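Local coordinates for protein PipY (Synechococcus elongatus, PDB 5NLC) that binds the vitamin B6 cofactor pyridoxal 5'-phosphate and is probably involved in keeping its cellular supply in balance, at residues R134-L137 with P138-S141; D92-A95 with L96-L100; E46-V49 with Q50-I53; L100-I103 with A104-G108. All coordinates share one frame; numbering follows the deposited sequence.

Contact 1 of 4, residues R134-L137 with P138-S141; sequences RAEL and PQLS
Pro138 follows Leu137 with its CD only 3.5 Å from Leu137 CB, a closeness that comes with the peptide bond joining the two residues. Having no N-H, the proline cannot bond to the turn before. Its CD also lies 3.5 Å from Ala135 O, where the next residue's N-H would be expected to dock, and the helix is kinked at 138-139. Gln139 comes next. Its CG sits beside the backbone N, anti to the carbonyl carbon (chi1 -75°), and the bend at chi2 folds the chain back toward the Glu136 carboxylate. The two flat ends are turned 42° apart, and Gln139 CD comes within 3.9 Å of Glu136 OE1. The stretch belongs to helix 130-141, the connecting helix of the beta-alpha-beta unit between strands 112-116 and 147-152 in this modified TIM barrel. Regular helical bonding resumes at Leu140, whose N gives a nearly straight bond of 2.9 Å to Glu136 O. The leucine side chain is buried: its CD1 rests 4.3 Å from Leu137 CD1, and Trp94, Ala97 and Trp128 touch it from outside the helix turn. Leu137 itself packs on Leu178 and Ala182. At Ser141 one carbonyl receives two donors, because Leu137 O accepts from Ser141 N at 2.9 Å and from Ser141 OG, also at 2.9 Å. The backbone N and the hydroxyl approach from opposite faces of the carbonyl plane; a chi1 of -67° sets OG beside the serine's own backbone N, from where it reaches back to Leu137 O.

Contact 2 of 4, residues D92-A95 with L96-L100; sequences DSWA and LAERL. With PO4 (phosphate ion), chain C.
Ser93 N-caps helix 94-107: its OG accepts from Leu96 N at 3.1 Å, with an N-H to acceptor angle of 150°. The cap stands at the start of the helix that follows strand 87-91, in one beta-alpha-beta unit of the barrel. OG reaches the amide from between the serine's backbone N and its carbonyl carbon (chi1 61°). Packing is close here. Ser93 OG also lies 3.4 Å from Leu96 CB, and Asp92 OD1 meets Leu96 CD2 at 3.6 Å, the two side chains crossing at about a right angle. Ala97, also buried, packs its methyl on Val91.

The Trp94 ring packs on helix 130-141 and Trp128, and only its NE1 end, with the Glu98 carboxylate, is looser and wetter. Glu98 CB lies off-centre over one face of the Trp94 six-membered ring, 4.3 Å from its centroid, in a CH-pi contact. Beyond it the carboxylate is tilted 56° to the ring, and its OE1 takes a weak bond from Trp94 NE1; a water at the indole edge accepts from NE1 and donates to OE1, so a solvent link supplements the weak direct one. Farther on, Arg99 bends at chi2 and leads away to a phosphate. Arg99 NE donates to phosphate O1 at 2.7 Å, while Arg99 NH1 bonds to O4 at 3.3 Å. A leucine in place of Arg99 takes away these donors and would probably leave the phosphate held less firmly, by Arg79 and Arg102. Phosphate O1 also receives a weak bond from Arg99 NH1, 3.2 Å away.

Contact 3 of 4, residues E46-V49 with Q50-I53; sequences ENRV and QEAI
Arg48 and Glu51 form a local side-chain pair, three residues apart, at the N-terminal turn of helix 49-56, where strand 43-46 of the barrel gives way to helix and Arg48 holds the N-cap position. The two chains lie side by side and point the same way. Their salt bridge is weak, with Arg48 NH1 3.5 Å from Glu51 OE2 at the guanidinium edge and the planes 60° apart. The aliphatic part is closer, since Arg48 CD lies 3.3 Å from Glu51 OE2.

Next to this pair, Glu46 leans on the helix with its CG 3.6 Å from Ala52 CB, and bends at chi2 to bring OE1 to a water. That water donates to Glu46 OE1 at 2.6 Å and to Glu51 OE1 at 2.9 Å, and accepts from Arg48 N. Glu46 OE2 is engaged by Ser25 and Lys55. On another side of the turn, Val49 CG1 packs on Ile53 CD1 at 3.9 Å. An alanine in place of Glu51 would probably leave the guanidinium of Arg48 without its carboxylate mate and the water without one of its two acceptors.

Asn47, in the loop just before the N-cap, binds pyridoxal 5'-phosphate in another structure of the protein, and the Glu46 side chain is about 4 Å from that of Lys26, the predicted cofactor lysine. Glu46 OE1 and Glu51 OE1 stand 4.5 Å apart, and a water that spends both hydrogens on them probably eases their mutual repulsion.

Contact 4 of 4, residues L100-I103 with A104-G108; sequences LDRI and AGELG. With PO4 (phosphate ion), chain C.
Leu100 to Ile103 offer their carbonyls in turn to the N-H groups of Ala104 to Leu107 in four regular helical bonds. The shortest joins Ala104 N to Leu100 O at 2.7 Å. The longest joins Glu106 N to Arg102 O at 3.1 Å. On the outer side, Arg102 and Glu106 lie side by side and point the same way, one turn apart. A bend at chi3 (67°) swings the guanidinium across to the carboxylate, and Arg102 NH1 meets Glu106 OE2 at 2.9 Å in a salt bridge. The oxygen lies nearly in the guanidinium plane, yet the nitrogen approaches it from above the carboxylate plane, 41° out of it. Arg102 has a second task at another edge of the guanidinium: NH2 donates to phosphate O1 at 2.9 Å and NH1 to phosphate O3 at 3.2 Å. Holding two anionic partners, the guanidinium is fixed in its rotation. Glu106 OE1 pairs in turn with Arg79, which also binds the phosphate, so that the carboxylate joins two of the ion's donors. Ile103 CG2 makes an apolar contact with Leu107 CD1 at 3.7 Å, the two chains running alongside each other. The other branch of the isoleucine faces the ion, Ile103 CD1 coming within 3.3 Å of phosphate O1. Elsewhere on the helix, Ala104 CB rests 3.1 Å from Leu100 O, and Asp101 OD1 accepts from Gln145 N. Gly108 then breaks the helical backbone with a positive phi of 66°, a value that favours glycine. The arrangement is the C-terminal end of the connecting helix 94-107 in a beta-alpha-beta unit of the TIM barrel, between strands 87-91 and 112-116.

How the contacts relate
Contacts 2 and 4 are successive turns of one helix, share Leu100 and, through Arg99 and Arg102, bind one phosphate, probably from the crystallisation liquor. Contact 1 lies on the next connecting helix and meets contact 2 directly: Gln139 CB is 3.7 Å from Trp94 CH2, and Leu140 CD2 is 3.9 Å from Ala97 CB. It does not touch contact 4, from which its nearest atoms are about 7 Å away. Contact 3 stands apart, its centre about 19 Å from that of contact 2 and about 29 Å from that of contact 1. It alone holds a residue of the pyridoxal 5'-phosphate site, empty in this model; the other three lie away from it.

Contact 1 of 4, residues R134-L137 with P138-S141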
loop_
_atom_site.group_PDB
_atom_site.type_symbol
_atom_site.label_atom_id
_atom_site.label_comp_id
_atom_site.label_asym_id
_atom_site.label_seq_id
_atom_site.Cartn_x
_atom_site.Cartn_y
_atom_site.Cartn_z
ATOM N N ARG A 134 0.812 -13.655 13.278
ATOM C CA ARG A 134 0.586 -13.489 14.722
ATOM C C ARG A 134 1.792 -13.995 15.533
ATOM O O ARG A 134 2.213 -13.380 16.497
ATOM C CB ARG A 134 -0.671 -14.261 15.146
ATOM C CG ARG A 134 -1.059 -14.041 16.603
ATOM C CD ARG A 134 -2.192 -15.021 16.991
ATOM N NE ARG A 134 -3.491 -14.608 16.464
ATOM C CZ ARG A 134 -4.318 -13.731 17.093
ATOM N NH1 ARG A 134 -3.978 -13.137 18.251
ATOM N NH2 ARG A 134 -5.511 -13.431 16.574
ATOM N N ALA A 135 2.364 -15.116 15.122
ATOM C CA ALA A 135 3.502 -15.675 15.807
ATOM C C ALA A 135 4.738 -14.826 15.730
ATOM O O ALA A 135 5.600 -14.904 16.616
ATOM C CB ALA A 135 3.838 -17.060 15.280
ATOM N N GLU A 136 4.869 -14.049 14.661
ATOM C CA GLU A 136 6.068 -13.238 14.446
ATOM C C GLU A 136 5.934 -11.830 14.936
ATOM O O GLU A 136 6.856 -11.037 14.852
ATOM C CB GLU A 136 6.403 -13.272 12.947
ATOM C CG GLU A 136 6.973 -14.627 12.496
ATOM C CD GLU A 136 7.984 -15.279 13.504
ATOM O OE1 GLU A 136 8.947 -14.635 13.981
ATOM O OE2 GLU A 136 7.768 -16.467 13.893
ATOM N N LEU A 137 4.761 -11.485 15.454
ATOM C CA LEU A 137 4.547 -10.148 15.953
ATOM C C LEU A 137 5.594 -9.596 16.980
ATOM O O LEU A 137 5.964 -8.435 16.882
ATOM C CB LEU A 137 3.143 -10.082 16.540
ATOM C CG LEU A 137 2.187 -9.010 16.191
ATOM C CD1 LEU A 137 2.146 -8.662 14.736
ATOM C CD2 LEU A 137 0.871 -9.401 16.858
ATOM N N PRO A 138 6.087 -10.428 17.894
ATOM C CA PRO A 138 7.089 -9.930 18.802
ATOM C C PRO A 138 8.368 -9.526 18.102
ATOM O O PRO A 138 8.977 -8.536 18.479
ATOM C CB PRO A 138 7.344 -11.100 19.753
ATOM C CG PRO A 138 6.107 -11.893 19.690
ATOM C CD PRO A 138 5.647 -11.786 18.271
ATOM N N GLN A 139 8.771 -10.298 17.094
ATOM C CA GLN A 139 9.976 -9.988 16.366
ATOM C C GLN A 139 9.760 -8.801 15.418
ATOM O O GLN A 139 10.638 -7.933 15.265
ATOM C CB GLN A 139 10.448 -11.203 15.585
ATOM C CG GLN A 139 11.100 -12.254 16.481
ATOM C CD GLN A 139 10.127 -13.022 17.312
ATOM O OE1 GLN A 139 9.031 -13.391 16.811
ATOM N NE2 GLN A 139 10.496 -13.291 18.614
ATOM N N LEU A 140 8.568 -8.737 14.806
ATOM C CA LEU A 140 8.240 -7.550 14.008
ATOM C C LEU A 140 8.291 -6.260 14.807
ATOM O O LEU A 140 8.784 -5.230 14.327
ATOM C CB LEU A 140 6.866 -7.694 13.379
ATOM C CG LEU A 140 6.831 -8.738 12.277
ATOM C CD1 LEU A 140 5.404 -9.167 12.011
ATOM C CD2 LEU A 140 7.458 -8.220 10.995
ATOM N N SER A 141 7.765 -6.316 16.007
ATOM C CA SER A 141 7.799 -5.209 16.942
ATOM C C SER A 141 9.187 -4.729 17.332
ATOM O O SER A 141 9.344 -3.565 17.658
ATOM C CB SER A 141 7.024 -5.583 18.226
ATOM O OG SER A 141 5.656 -5.709 17.870
#

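Contact 2 of 4, residues D92-A95 with L96-L100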
loop_
_atom_site.group_PDB
_atom_site.type_symbol
_atom_site.label_atom_id
_atom_site.label_comp_id
_atom_site.label_asym_id
_atom_site.label_seq_id
_atom_site.Cartn_x
_atom_site.Cartn_y
_atom_site.Cartn_z
ATOM N N ASP A 92 5.185 -9.213 2.437
ATOM C CA ASP A 92 4.453 -10.461 2.494
ATOM C C ASP A 92 5.070 -11.577 3.309
ATOM O O ASP A 92 4.534 -12.691 3.358
ATOM C CB ASP A 92 4.201 -10.939 1.053
ATOM C CG ASP A 92 5.496 -11.310 0.328
ATOM O OD1 ASP A 92 6.542 -10.674 0.434
ATOM O OD2 ASP A 92 5.455 -12.299 -0.365
ATOM N N SER A 93 6.183 -11.315 3.967
ATOM C CA SER A 93 6.836 -12.363 4.756
ATOM C C SER A 93 7.738 -11.752 5.811
ATOM O O SER A 93 8.156 -10.550 5.699
ATOM C CB SER A 93 7.707 -13.218 3.837
ATOM O OG SER A 93 8.729 -12.389 3.232
ATOM N N TRP A 94 8.094 -12.591 6.772
ATOM C CA TRP A 94 9.055 -12.193 7.772
ATOM C C TRP A 94 10.379 -11.878 7.069
ATOM O O TRP A 94 11.042 -10.854 7.346
ATOM C CB TRP A 94 9.266 -13.306 8.832
ATOM C CG TRP A 94 10.514 -13.092 9.542
ATOM C CD1 TRP A 94 11.669 -13.729 9.334
ATOM C CD2 TRP A 94 10.797 -12.056 10.495
ATOM N NE1 TRP A 94 12.656 -13.220 10.161
ATOM C CE2 TRP A 94 12.143 -12.173 10.857
ATOM C CE3 TRP A 94 10.038 -11.061 11.100
ATOM C CZ2 TRP A 94 12.750 -11.323 11.805
ATOM C CZ3 TRP A 94 10.656 -10.206 12.023
ATOM C CH2 TRP A 94 11.971 -10.357 12.366
ATOM N N ALA A 95 10.826 -12.767 6.177
ATOM C CA ALA A 95 12.104 -12.528 5.495
ATOM C C ALA A 95 12.213 -11.149 4.834
ATOM O O ALA A 95 13.230 -10.476 4.928
ATOM C CB ALA A 95 12.296 -13.568 4.417
ATOM N N LEU A 96 11.124 -10.718 4.201
ATOM C CA LEU A 96 11.167 -9.477 3.466
ATOM C C LEU A 96 11.180 -8.333 4.480
ATOM O O LEU A 96 11.884 -7.306 4.276
ATOM C CB LEU A 96 9.987 -9.311 2.505
ATOM C CG LEU A 96 9.999 -8.002 1.662
ATOM C CD1 LEU A 96 11.270 -7.806 0.863
ATOM C CD2 LEU A 96 8.741 -7.881 0.759
ATOM N N ALA A 97 10.408 -8.458 5.531
ATOM C CA ALA A 97 10.375 -7.404 6.543
ATOM C C ALA A 97 11.757 -7.225 7.163
ATOM O O ALA A 97 12.238 -6.068 7.303
ATOM C CB ALA A 97 9.395 -7.724 7.631
ATOM N N GLU A 98 12.359 -8.343 7.543
ATOM C CA GLU A 98 13.750 -8.342 8.089
ATOM C C GLU A 98 14.761 -7.731 7.143
ATOM O O GLU A 98 15.645 -6.934 7.549
ATOM C CB GLU A 98 14.180 -9.750 8.520
ATOM C CG GLU A 98 15.500 -9.661 9.285
ATOM C CD GLU A 98 15.886 -10.868 10.081
ATOM O OE1 GLU A 98 15.711 -12.013 9.607
ATOM O OE2 GLU A 98 16.416 -10.635 11.213
ATOM N N ARG A 99 14.658 -8.117 5.870
ATOM C CA ARG A 99 15.566 -7.639 4.839
ATOM C C ARG A 99 15.428 -6.112 4.670
ATOM O O ARG A 99 16.438 -5.382 4.677
ATOM C CB ARG A 99 15.279 -8.373 3.529
ATOM C CG ARG A 99 16.174 -8.050 2.350
ATOM C CD ARG A 99 17.462 -8.771 2.459
ATOM N NE ARG A 99 18.268 -8.693 1.257
ATOM C CZ ARG A 99 18.338 -9.618 0.303
ATOM N NH1 ARG A 99 19.146 -9.400 -0.721
ATOM N NH2 ARG A 99 17.628 -10.752 0.341
ATOM N N LEU A 100 14.194 -5.607 4.568
ATOM C CA LEU A 100 13.966 -4.161 4.476
ATOM C C LEU A 100 14.552 -3.394 5.705
ATOM O O LEU A 100 15.114 -2.291 5.582
ATOM C CB LEU A 100 12.477 -3.873 4.366
ATOM C CG LEU A 100 11.816 -4.354 3.027
ATOM C CD1 LEU A 100 10.284 -4.353 3.153
ATOM C CD2 LEU A 100 12.277 -3.464 1.877
HETATM P P PO4 C . 21.322 -6.453 0.013
HETATM O O1 PO4 C . 20.057 -6.748 0.771
HETATM O O2 PO4 C . 21.008 -5.588 -1.189
HETATM O O3 PO4 C . 22.273 -5.725 0.942
HETATM O O4 PO4 C . 21.958 -7.762 -0.411
HETATM O O HOH W 1 15.511 -14.160 10.821
#

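Contact 3 of 4, residues E46-V49 with Q50-I53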
loop_
_atom_site.group_PDB
_atom_site.type_symbol
_atom_site.label_atom_id
_atom_site.label_comp_id
_atom_site.label_asym_id
_atom_site.label_seq_id
_atom_site.Cartn_x
_atom_site.Cartn_y
_atom_site.Cartn_z
ATOM N N GLU A 46 3.080 2.733 -7.674
ATOM C CA GLU A 46 3.555 1.931 -8.802
ATOM C C GLU A 46 3.532 0.465 -8.372
ATOM O O GLU A 46 3.687 0.165 -7.204
ATOM C CB GLU A 46 4.943 2.353 -9.209
ATOM C CG GLU A 46 5.022 3.766 -9.874
ATOM C CD GLU A 46 4.622 3.796 -11.342
ATOM O OE1 GLU A 46 4.756 2.741 -12.024
ATOM O OE2 GLU A 46 4.159 4.888 -11.846
ATOM N N ASN A 47 3.399 -0.438 -9.333
ATOM C CA ASN A 47 3.377 -1.871 -8.996
ATOM C C ASN A 47 4.779 -2.460 -8.998
ATOM O O ASN A 47 4.991 -3.425 -8.323
ATOM C CB ASN A 47 2.527 -2.703 -9.946
ATOM C CG ASN A 47 1.046 -2.584 -9.673
ATOM O OD1 ASN A 47 0.595 -1.915 -8.713
ATOM N ND2 ASN A 47 0.268 -3.204 -10.545
ATOM N N ARG A 48 5.669 -1.919 -9.806
ATOM C CA ARG A 48 7.005 -2.475 -10.064
ATOM C C ARG A 48 8.077 -1.467 -9.759
ATOM O O ARG A 48 8.020 -0.349 -10.237
ATOM C CB ARG A 48 7.131 -2.903 -11.541
ATOM C CG ARG A 48 6.415 -4.215 -11.806
ATOM C CD ARG A 48 6.242 -4.561 -13.281
ATOM N NE ARG A 48 5.148 -5.532 -13.428
ATOM C CZ ARG A 48 4.571 -5.896 -14.577
ATOM N NH1 ARG A 48 4.988 -5.414 -15.754
ATOM N NH2 ARG A 48 3.560 -6.769 -14.548
ATOM N N VAL A 49 9.120 -1.901 -9.058
ATOM C CA VAL A 49 10.188 -1.003 -8.615
ATOM C C VAL A 49 10.870 -0.261 -9.795
ATOM O O VAL A 49 10.989 0.970 -9.764
ATOM C CB VAL A 49 11.249 -1.780 -7.759
ATOM C CG1 VAL A 49 12.477 -0.947 -7.488
ATOM C CG2 VAL A 49 10.673 -2.233 -6.433
ATOM N N GLN A 50 11.293 -1.010 -10.825
ATOM C CA GLN A 50 12.050 -0.417 -11.957
ATOM C C GLN A 50 11.266 0.600 -12.767
ATOM O O GLN A 50 11.795 1.647 -13.095
ATOM C CB GLN A 50 12.624 -1.497 -12.877
ATOM C CG GLN A 50 13.692 -2.356 -12.210
ATOM C CD GLN A 50 15.000 -1.610 -11.842
ATOM O OE1 GLN A 50 15.714 -2.051 -10.918
ATOM N NE2 GLN A 50 15.333 -0.499 -12.569
ATOM N N GLU A 51 10.005 0.328 -13.024
ATOM C CA GLU A 51 9.141 1.286 -13.705
ATOM C C GLU A 51 8.994 2.575 -12.906
ATOM O O GLU A 51 9.034 3.667 -13.493
ATOM C CB GLU A 51 7.773 0.663 -14.000
ATOM C CG GLU A 51 7.858 -0.464 -15.021
ATOM C CD GLU A 51 6.615 -1.361 -15.047
ATOM O OE1 GLU A 51 5.550 -1.032 -14.431
ATOM O OE2 GLU A 51 6.725 -2.427 -15.712
ATOM N N ALA A 52 8.906 2.477 -11.577
ATOM C CA ALA A 52 8.886 3.668 -10.743
ATOM C C ALA A 52 10.168 4.488 -10.778
ATOM O O ALA A 52 10.105 5.685 -10.989
ATOM C CB ALA A 52 8.560 3.340 -9.306
ATOM N N ILE A 53 11.327 3.860 -10.560
ATOM C CA ILE A 53 12.626 4.554 -10.609
ATOM C C ILE A 53 12.755 5.357 -11.881
ATOM O O ILE A 53 13.114 6.550 -11.849
ATOM C CB ILE A 53 13.810 3.557 -10.562
ATOM C CG1 ILE A 53 13.915 2.928 -9.185
ATOM C CG2 ILE A 53 15.161 4.203 -10.901
ATOM C CD1 ILE A 53 14.827 1.720 -9.163
HETATM O O HOH W 2 4.824 0.166 -11.928
#

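Contact 4 of 4, residues L100-I103 with A104-G108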
loop_
_atom_site.group_PDB
_atom_site.type_symbol
_atom_site.label_atom_id
_atom_site.label_comp_id
_atom_site.label_asym_id
_atom_site.label_seq_id
_atom_site.Cartn_x
_atom_site.Cartn_y
_atom_site.Cartn_z
ATOM N N LEU A 100 14.194 -5.607 4.568
ATOM C CA LEU A 100 13.966 -4.161 4.476
ATOM C C LEU A 100 14.552 -3.394 5.705
ATOM O O LEU A 100 15.114 -2.291 5.582
ATOM C CB LEU A 100 12.477 -3.873 4.366
ATOM C CG LEU A 100 11.816 -4.354 3.027
ATOM C CD1 LEU A 100 10.284 -4.353 3.153
ATOM C CD2 LEU A 100 12.277 -3.464 1.877
ATOM N N ASP A 101 14.350 -3.953 6.864
ATOM C CA ASP A 101 14.862 -3.363 8.111
ATOM C C ASP A 101 16.409 -3.298 8.106
ATOM O O ASP A 101 16.987 -2.287 8.497
ATOM C CB ASP A 101 14.352 -4.139 9.316
ATOM C CG ASP A 101 14.797 -3.512 10.637
ATOM O OD1 ASP A 101 14.155 -2.543 11.067
ATOM O OD2 ASP A 101 15.782 -3.997 11.211
ATOM N N ARG A 102 17.061 -4.350 7.641
ATOM C CA ARG A 102 18.508 -4.384 7.601
ATOM C C ARG A 102 19.023 -3.293 6.609
ATOM O O ARG A 102 19.886 -2.486 6.939
ATOM C CB ARG A 102 19.002 -5.751 7.191
ATOM C CG ARG A 102 20.523 -5.790 7.043
ATOM C CD ARG A 102 21.092 -7.186 6.807
ATOM N NE ARG A 102 20.717 -7.786 5.520
ATOM C CZ ARG A 102 21.088 -7.359 4.301
ATOM N NH1 ARG A 102 21.834 -6.263 4.107
ATOM N NH2 ARG A 102 20.676 -8.053 3.237
ATOM N N ILE A 103 18.416 -3.242 5.429
ATOM C CA ILE A 103 18.775 -2.275 4.412
ATOM C C ILE A 103 18.455 -0.876 4.849
ATOM O O ILE A 103 19.306 0.022 4.690
ATOM C CB ILE A 103 18.104 -2.587 3.063
ATOM C CG1 ILE A 103 18.647 -3.922 2.497
ATOM C CG2 ILE A 103 18.396 -1.477 2.044
ATOM C CD1 ILE A 103 17.725 -4.543 1.416
ATOM N N ALA A 104 17.262 -0.677 5.441
ATOM C CA ALA A 104 16.867 0.628 6.009
ATOM C C ALA A 104 17.931 1.159 6.999
ATOM O O ALA A 104 18.349 2.315 6.869
ATOM C CB ALA A 104 15.505 0.554 6.649
ATOM N N GLY A 105 18.396 0.300 7.886
ATOM C CA GLY A 105 19.447 0.642 8.860
ATOM C C GLY A 105 20.778 1.030 8.231
ATOM O O GLY A 105 21.421 2.017 8.635
ATOM N N GLU A 106 21.164 0.300 7.199
ATOM C CA GLU A 106 22.399 0.629 6.430
ATOM C C GLU A 106 22.281 1.979 5.717
ATOM O O GLU A 106 23.223 2.771 5.743
ATOM C CB GLU A 106 22.691 -0.453 5.393
ATOM C CG GLU A 106 23.013 -1.836 5.970
ATOM C CD GLU A 106 23.237 -2.929 4.900
ATOM O OE1 GLU A 106 23.235 -2.586 3.669
ATOM O OE2 GLU A 106 23.407 -4.124 5.335
ATOM N N LEU A 107 21.157 2.243 5.082
ATOM C CA LEU A 107 20.945 3.515 4.375
ATOM C C LEU A 107 20.464 4.714 5.217
ATOM O O LEU A 107 20.366 5.809 4.677
ATOM C CB LEU A 107 19.972 3.344 3.200
ATOM C CG LEU A 107 20.325 2.253 2.142
ATOM C CD1 LEU A 107 19.149 2.070 1.214
ATOM C CD2 LEU A 107 21.647 2.530 1.434
ATOM N N GLY A 108 20.131 4.513 6.477
ATOM C CA GLY A 108 19.574 5.587 7.328
ATOM C C GLY A 108 18.186 6.046 6.852
ATOM O O GLY A 108 17.866 7.231 6.820
HETATM P P PO4 C . 21.322 -6.453 0.013
HETATM O O1 PO4 C . 20.057 -6.748 0.771
HETATM O O2 PO4 C . 21.008 -5.588 -1.189
HETATM O O3 PO4 C . 22.273 -5.725 0.942
HETATM O O4 PO4 C . 21.958 -7.762 -0.411
#